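Local coordinates for minor fimbrium subunit Mfa5 (Porphyromonas gingivalis ATCC 33277, PDB 6TO1), which is an accessory subunit of the minor fimbriae, surface pili that mediate biofilm formation and adhesion to host cells and other oral bacteria, at residues 126-131 and 227-232; 477-482 and 632-637. All blocks are in the same frame, centred on the assembly; numbering follows the deposited sequence.

Contact 1. Residues 126-131 and 227-232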
loop_
_atom_site.group_PDB
_atom_site.type_symbol
_atom_site.label_atom_id
_atom_site.label_comp_id
_atom_site.label_asym_id
_atom_site.label_seq_id
_atom_site.Cartn_x
_atom_site.Cartn_y
_atom_site.Cartn_z
ATOM N N VAL A 126 -4.980 -12.502 8.976
ATOM C CA VAL A 126 -5.511 -12.552 10.332
ATOM C C VAL A 126 -6.208 -13.890 10.496
ATOM O O VAL A 126 -6.986 -14.306 9.629
ATOM C CB VAL A 126 -6.474 -11.386 10.621
ATOM C CG1 VAL A 126 -7.508 -11.231 9.482
ATOM C CG2 VAL A 126 -7.172 -11.555 11.975
ATOM N N ASP A 127 -5.890 -14.586 11.579
ATOM C CA ASP A 127 -6.533 -15.841 11.922
ATOM C C ASP A 127 -7.311 -15.638 13.214
ATOM O O ASP A 127 -6.838 -14.954 14.127
ATOM C CB ASP A 127 -5.515 -16.977 12.101
ATOM C CG ASP A 127 -5.068 -17.581 10.782
ATOM O OD1 ASP A 127 -5.814 -17.483 9.783
ATOM O OD2 ASP A 127 -3.958 -18.163 10.756
ATOM N N VAL A 128 -8.499 -16.232 13.274
ATOM C CA VAL A 128 -9.441 -16.074 14.383
ATOM C C VAL A 128 -9.861 -17.454 14.845
ATOM O O VAL A 128 -10.188 -18.310 14.014
ATOM C CB VAL A 128 -10.690 -15.273 13.958
ATOM C CG1 VAL A 128 -11.676 -15.144 15.106
ATOM C CG2 VAL A 128 -10.281 -13.928 13.383
ATOM N N VAL A 129 -9.866 -17.672 16.156
ATOM C CA VAL A 129 -10.466 -18.867 16.729
ATOM C C VAL A 129 -11.642 -18.429 17.579
ATOM O O VAL A 129 -11.468 -17.704 18.568
ATOM C CB VAL A 129 -9.498 -19.699 17.593
ATOM C CG1 VAL A 129 -10.241 -20.986 18.031
ATOM C CG2 VAL A 129 -8.227 -20.017 16.855
ATOM N N MET A 130 -12.836 -18.867 17.202
ATOM C CA MET A 130 -14.032 -18.617 17.982
ATOM C C MET A 130 -14.222 -19.775 18.949
ATOM O O MET A 130 -14.084 -20.942 18.562
ATOM C CB MET A 130 -15.249 -18.484 17.074
ATOM C CG MET A 130 -15.205 -17.274 16.163
ATOM S SD MET A 130 -16.628 -17.254 15.055
ATOM C CE MET A 130 -17.981 -16.896 16.175
ATOM N N VAL A 131 -14.544 -19.441 20.201
ATOM C CA VAL A 131 -14.698 -20.420 21.300
ATOM C C VAL A 131 -16.052 -20.170 21.956
ATOM O O VAL A 131 -16.255 -19.113 22.587
ATOM C CB VAL A 131 -13.562 -20.281 22.334
ATOM C CG1 VAL A 131 -13.644 -21.348 23.402
ATOM C CG2 VAL A 131 -12.217 -20.289 21.619
ATOM N N ASP A 227 -2.002 -11.050 12.469
ATOM C CA ASP A 227 -2.928 -10.820 13.566
ATOM C C ASP A 227 -3.568 -12.140 13.957
ATOM O O ASP A 227 -3.989 -12.908 13.087
ATOM C CB ASP A 227 -4.047 -9.867 13.191
ATOM C CG ASP A 227 -3.562 -8.463 12.933
ATOM O OD1 ASP A 227 -2.469 -8.118 13.401
ATOM O OD2 ASP A 227 -4.305 -7.724 12.270
ATOM N N LYS A 228 -3.714 -12.360 15.260
ATOM C CA LYS A 228 -4.246 -13.614 15.785
ATOM C C LYS A 228 -5.212 -13.279 16.906
ATOM O O LYS A 228 -4.816 -12.657 17.908
ATOM C CB LYS A 228 -3.113 -14.524 16.277
ATOM C CG LYS A 228 -2.163 -14.992 15.198
ATOM C CD LYS A 228 -0.975 -15.763 15.762
ATOM C CE LYS A 228 0.107 -15.975 14.702
ATOM N NZ LYS A 228 1.372 -16.476 15.309
ATOM N N HIS A 229 -6.478 -13.662 16.726
ATOM C CA HIS A 229 -7.546 -13.343 17.661
ATOM C C HIS A 229 -8.230 -14.602 18.179
ATOM O O HIS A 229 -8.482 -15.538 17.421
ATOM C CB HIS A 229 -8.647 -12.481 17.014
ATOM C CG HIS A 229 -8.170 -11.180 16.458
ATOM N ND1 HIS A 229 -8.299 -9.989 17.141
ATOM C CD2 HIS A 229 -7.576 -10.877 15.282
ATOM C CE1 HIS A 229 -7.829 -9.001 16.397
ATOM N NE2 HIS A 229 -7.370 -9.519 15.269
ATOM N N ILE A 230 -8.543 -14.605 19.470
ATOM C CA ILE A 230 -9.444 -15.580 20.078
ATOM C C ILE A 230 -10.667 -14.827 20.563
ATOM O O ILE A 230 -10.537 -13.822 21.270
ATOM C CB ILE A 230 -8.778 -16.343 21.234
ATOM C CG1 ILE A 230 -7.593 -17.129 20.688
ATOM C CG2 ILE A 230 -9.794 -17.209 21.971
ATOM C CD1 ILE A 230 -6.701 -17.752 21.790
ATOM N N ILE A 231 -11.849 -15.304 20.175
ATOM C CA ILE A 231 -13.115 -14.729 20.620
ATOM C C ILE A 231 -13.823 -15.749 21.506
ATOM O O ILE A 231 -14.248 -16.800 21.023
ATOM C CB ILE A 231 -14.018 -14.340 19.431
ATOM C CG1 ILE A 231 -13.337 -13.324 18.526
ATOM C CG2 ILE A 231 -15.396 -13.838 19.929
ATOM C CD1 ILE A 231 -13.997 -13.244 17.100
ATOM N N LEU A 232 -14.023 -15.412 22.781
ATOM C CA LEU A 232 -14.700 -16.290 23.723
ATOM C C LEU A 232 -16.105 -15.778 23.975
ATOM O O LEU A 232 -16.290 -14.634 24.388
ATOM C CB LEU A 232 -13.929 -16.371 25.049
ATOM C CG LEU A 232 -14.541 -17.158 26.183
ATOM C CD1 LEU A 232 -14.651 -18.641 25.865
ATOM C CD2 LEU A 232 -13.694 -16.904 27.455
#
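Val126 lays its CG2 methyl against the edge of the His229 imidazole, near the ring plane, with CG2 3.4 Å from His229 CD2. CG2 lies anti to the backbone N, and the same methyl also meets CB of Asp227. The ring itself is turned to another strand: ND1 is hydrogen-bonded to NE2 of His359, and the two ring planes lie at about 30°.

Further along this face, CG1 of Val128 reaches CD1 of Ile231 at 3.6 Å, methyl against methyl. Phe397 and Ile361 also touch Ile231.

The other face carries Asp127, Val129 and Val131 beside Lys228, Ile230 and Leu232. Val131 spreads its two methyls over two partners. Val131 CG2 meets Ile230 CG2 at 3.9 Å, and Val131 CG1 meets Leu232 CD1 at 3.8 Å. Helix 209-220 packs on this side, with Ala216 against Val129 and Val131. Asp127 is buried here; its OD2 takes a salt bridge from Arg171 and a hydrogen bond with Ser223.

Between the faces the two strands run parallel, with 14° between their directions. Five backbone hydrogen bonds alternate from strand to strand. The series starts at Asp127 N to Asp227 O (3.0 Å) and ends at Val131 N to Ile231 O (2.8 Å). CA-H...O contacts reinforce the same oxygens: His229 O also meets Val128 CA at 3.2 Å.

Strand 170-177 pairs with the far edge of 126-131, and strand 357-362 lies beyond 227-232. The pair is therefore the centre of the 3-2-1-4-5-6 sheet. That order, with helices packed on it, is the Rossmann-like fold of von Willebrand factor type A domains. Both strands run toward the magnesium end, where Ser135, Ser137 and Thr207 bind the ion, at the position of the metal ion-dependent adhesion site (MIDAS) of these domains.

Contact 2. Residues 477-482 and 632-637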
loop_
_atom_site.group_PDB
_atom_site.type_symbol
_atom_site.label_atom_id
_atom_site.label_comp_id
_atom_site.label_asym_id
_atom_site.label_seq_id
_atom_site.Cartn_x
_atom_site.Cartn_y
_atom_site.Cartn_z
ATOM N N TYR A 477 19.963 22.065 -32.118
ATOM C CA TYR A 477 20.812 21.124 -31.390
ATOM C C TYR A 477 20.817 19.756 -32.062
ATOM O O TYR A 477 21.876 19.134 -32.238
ATOM C CB TYR A 477 20.355 21.001 -29.934
ATOM C CG TYR A 477 21.304 20.158 -29.128
ATOM C CD1 TYR A 477 22.342 20.740 -28.403
ATOM C CD2 TYR A 477 21.190 18.779 -29.122
ATOM C CE1 TYR A 477 23.223 19.956 -27.679
ATOM C CE2 TYR A 477 22.064 17.996 -28.421
ATOM C CZ TYR A 477 23.066 18.585 -27.692
ATOM O OH TYR A 477 23.924 17.776 -26.997
ATOM N N ILE A 478 19.631 19.245 -32.410
ATOM C CA ILE A 478 19.532 17.945 -33.064
ATOM C C ILE A 478 20.266 17.972 -34.399
ATOM O O ILE A 478 20.977 17.029 -34.755
ATOM C CB ILE A 478 18.051 17.543 -33.223
ATOM C CG1 ILE A 478 17.434 17.321 -31.821
ATOM C CG2 ILE A 478 17.896 16.336 -34.072
ATOM C CD1 ILE A 478 15.970 17.236 -31.810
ATOM N N GLN A 479 20.137 19.069 -35.143
ATOM C CA GLN A 479 20.859 19.184 -36.404
ATOM C C GLN A 479 22.362 19.110 -36.192
ATOM O O GLN A 479 23.072 18.454 -36.963
ATOM C CB GLN A 479 20.497 20.510 -37.096
ATOM C CG GLN A 479 21.111 20.650 -38.490
ATOM C CD GLN A 479 20.435 19.769 -39.516
ATOM O OE1 GLN A 479 19.333 19.286 -39.300
ATOM N NE2 GLN A 479 21.096 19.561 -40.650
ATOM N N ASN A 480 22.869 19.773 -35.157
ATOM C CA ASN A 480 24.297 19.925 -34.955
ATOM C C ASN A 480 24.934 18.799 -34.159
ATOM O O ASN A 480 26.153 18.833 -33.947
ATOM C CB ASN A 480 24.559 21.255 -34.258
ATOM C CG ASN A 480 24.184 22.438 -35.121
ATOM O OD1 ASN A 480 24.160 22.338 -36.329
ATOM N ND2 ASN A 480 23.830 23.539 -34.492
ATOM N N ASN A 481 24.165 17.799 -33.734
ATOM C CA ASN A 481 24.706 16.728 -32.913
ATOM C C ASN A 481 24.167 15.397 -33.401
ATOM O O ASN A 481 22.967 15.269 -33.662
ATOM C CB ASN A 481 24.337 16.932 -31.443
ATOM C CG ASN A 481 25.111 18.062 -30.809
ATOM O OD1 ASN A 481 26.217 17.865 -30.329
ATOM N ND2 ASN A 481 24.546 19.272 -30.841
ATOM N N ASP A 482 25.049 14.398 -33.481
ATOM C CA ASP A 482 24.658 13.069 -33.928
ATOM C C ASP A 482 24.174 12.259 -32.725
ATOM O O ASP A 482 24.824 11.333 -32.247
ATOM C CB ASP A 482 25.820 12.398 -34.647
ATOM C CG ASP A 482 26.108 13.050 -35.988
ATOM O OD1 ASP A 482 25.143 13.462 -36.660
ATOM O OD2 ASP A 482 27.287 13.180 -36.356
ATOM N N LYS A 632 17.572 15.110 -38.754
ATOM C CA LYS A 632 18.318 16.305 -39.143
ATOM C C LYS A 632 17.280 17.299 -39.648
ATOM O O LYS A 632 17.050 17.427 -40.855
ATOM C CB LYS A 632 19.367 15.969 -40.208
ATOM C CG LYS A 632 20.492 15.074 -39.688
ATOM C CD LYS A 632 21.275 15.740 -38.552
ATOM C CE LYS A 632 22.373 14.797 -38.004
ATOM N NZ LYS A 632 22.996 15.402 -36.786
ATOM N N PRO A 633 16.609 18.002 -38.736
ATOM C CA PRO A 633 15.359 18.686 -39.095
ATOM C C PRO A 633 15.490 20.160 -39.427
ATOM O O PRO A 633 14.453 20.801 -39.613
ATOM C CB PRO A 633 14.543 18.515 -37.808
ATOM C CG PRO A 633 15.597 18.747 -36.742
ATOM C CD PRO A 633 16.793 17.939 -37.267
ATOM N N ALA A 634 16.707 20.705 -39.469
ATOM C CA ALA A 634 16.929 22.138 -39.674
ATOM C C ALA A 634 17.896 22.323 -40.842
ATOM O O ALA A 634 19.120 22.292 -40.674
ATOM C CB ALA A 634 17.468 22.800 -38.398
ATOM N N GLY A 635 17.346 22.465 -42.036
ATOM C CA GLY A 635 18.168 22.767 -43.184
ATOM C C GLY A 635 18.534 24.240 -43.268
ATOM O O GLY A 635 17.879 25.125 -42.697
ATOM N N ASN A 636 19.620 24.521 -43.998
ATOM C CA ASN A 636 20.119 25.887 -44.121
ATOM C C ASN A 636 20.582 26.096 -45.553
ATOM O O ASN A 636 21.455 25.368 -46.031
ATOM C CB ASN A 636 21.281 26.176 -43.156
ATOM C CG ASN A 636 20.835 26.286 -41.713
ATOM O OD1 ASN A 636 20.408 27.353 -41.247
ATOM N ND2 ASN A 636 20.911 25.173 -40.997
ATOM N N ALA A 637 19.983 27.063 -46.231
ATOM C CA ALA A 637 20.446 27.513 -47.540
ATOM C C ALA A 637 21.253 28.785 -47.360
ATOM O O ALA A 637 20.866 29.676 -46.586
ATOM C CB ALA A 637 19.279 27.782 -48.482
HETATM O O HOH W 1 20.624 14.378 -35.076
HETATM O O HOH W 2 19.197 18.351 -42.682
#
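Lys632 and Gln479 cross obliquely and reach past each other, each ending on the other's segment. The lysine chain bends at chi2 (-61°) and is extended beyond it, which carries NZ to the C-terminal end of helix 475-480. The Asp482 side chain crosses that of Lys632 at about a right angle. The salt bridge joins Lys632 NZ to Asp482 OD1 at 2.9 Å, on the anti side of the carboxylate and 32° out of its plane.

Lys632 NZ also donates to Gln479 O at 3.1 Å, standing well above that carbonyl plane. The bonds from NZ to Ile478 O and Asn481 O are weak. A water that accepts from NZ is also placed to donate to Ile478 O, though it has more acceptors near it than protons.

The Gln479 amide reaches across in turn. Its CG is anti to the backbone N (chi1 -175°) and the chain then bends, bringing the amide beside Ala634 N and Lys632 O. Gln479 OE1 accepts from Ala634 N at 3.0 Å, though the placing of OE1 is doubtful. NE2 reaches Lys632 O through a second water.

Beside these polar groups, CG2 of Ile478 meets CD of Pro633 at 3.7 Å, the two side chains crossing at about a right angle. CB of Gln479 touches CB of Ala634 at 4.0 Å. Leu475 and Asp476 of the same helix add to this packing.

Five acceptors surround an ammonium with three hydrogens, so the bonds are probably shared or partial. The acid and the carbonyls at the helix end would be expected to stabilise the positive charge of Lys632.

From the N terminus, strands 90-98 and 110-119 come first and belong to the middle domain. The chain then enters the von Willebrand factor domain, where contact 1 closes a loop of 95 residues between neighbouring strands. After that domain the chain returns, and strand 463-473 pairs with 110-119. Contact 2 opens next, on helix 475-480, and closes 149 residues later at strand 634-643, which pairs with 530-539. The two loops run in series and neither nest nor cross. Contact 1 is internal to one domain; contact 2 ties the middle domain to the third. Their centres are 72 Å apart, on opposite sides of the chain's centre.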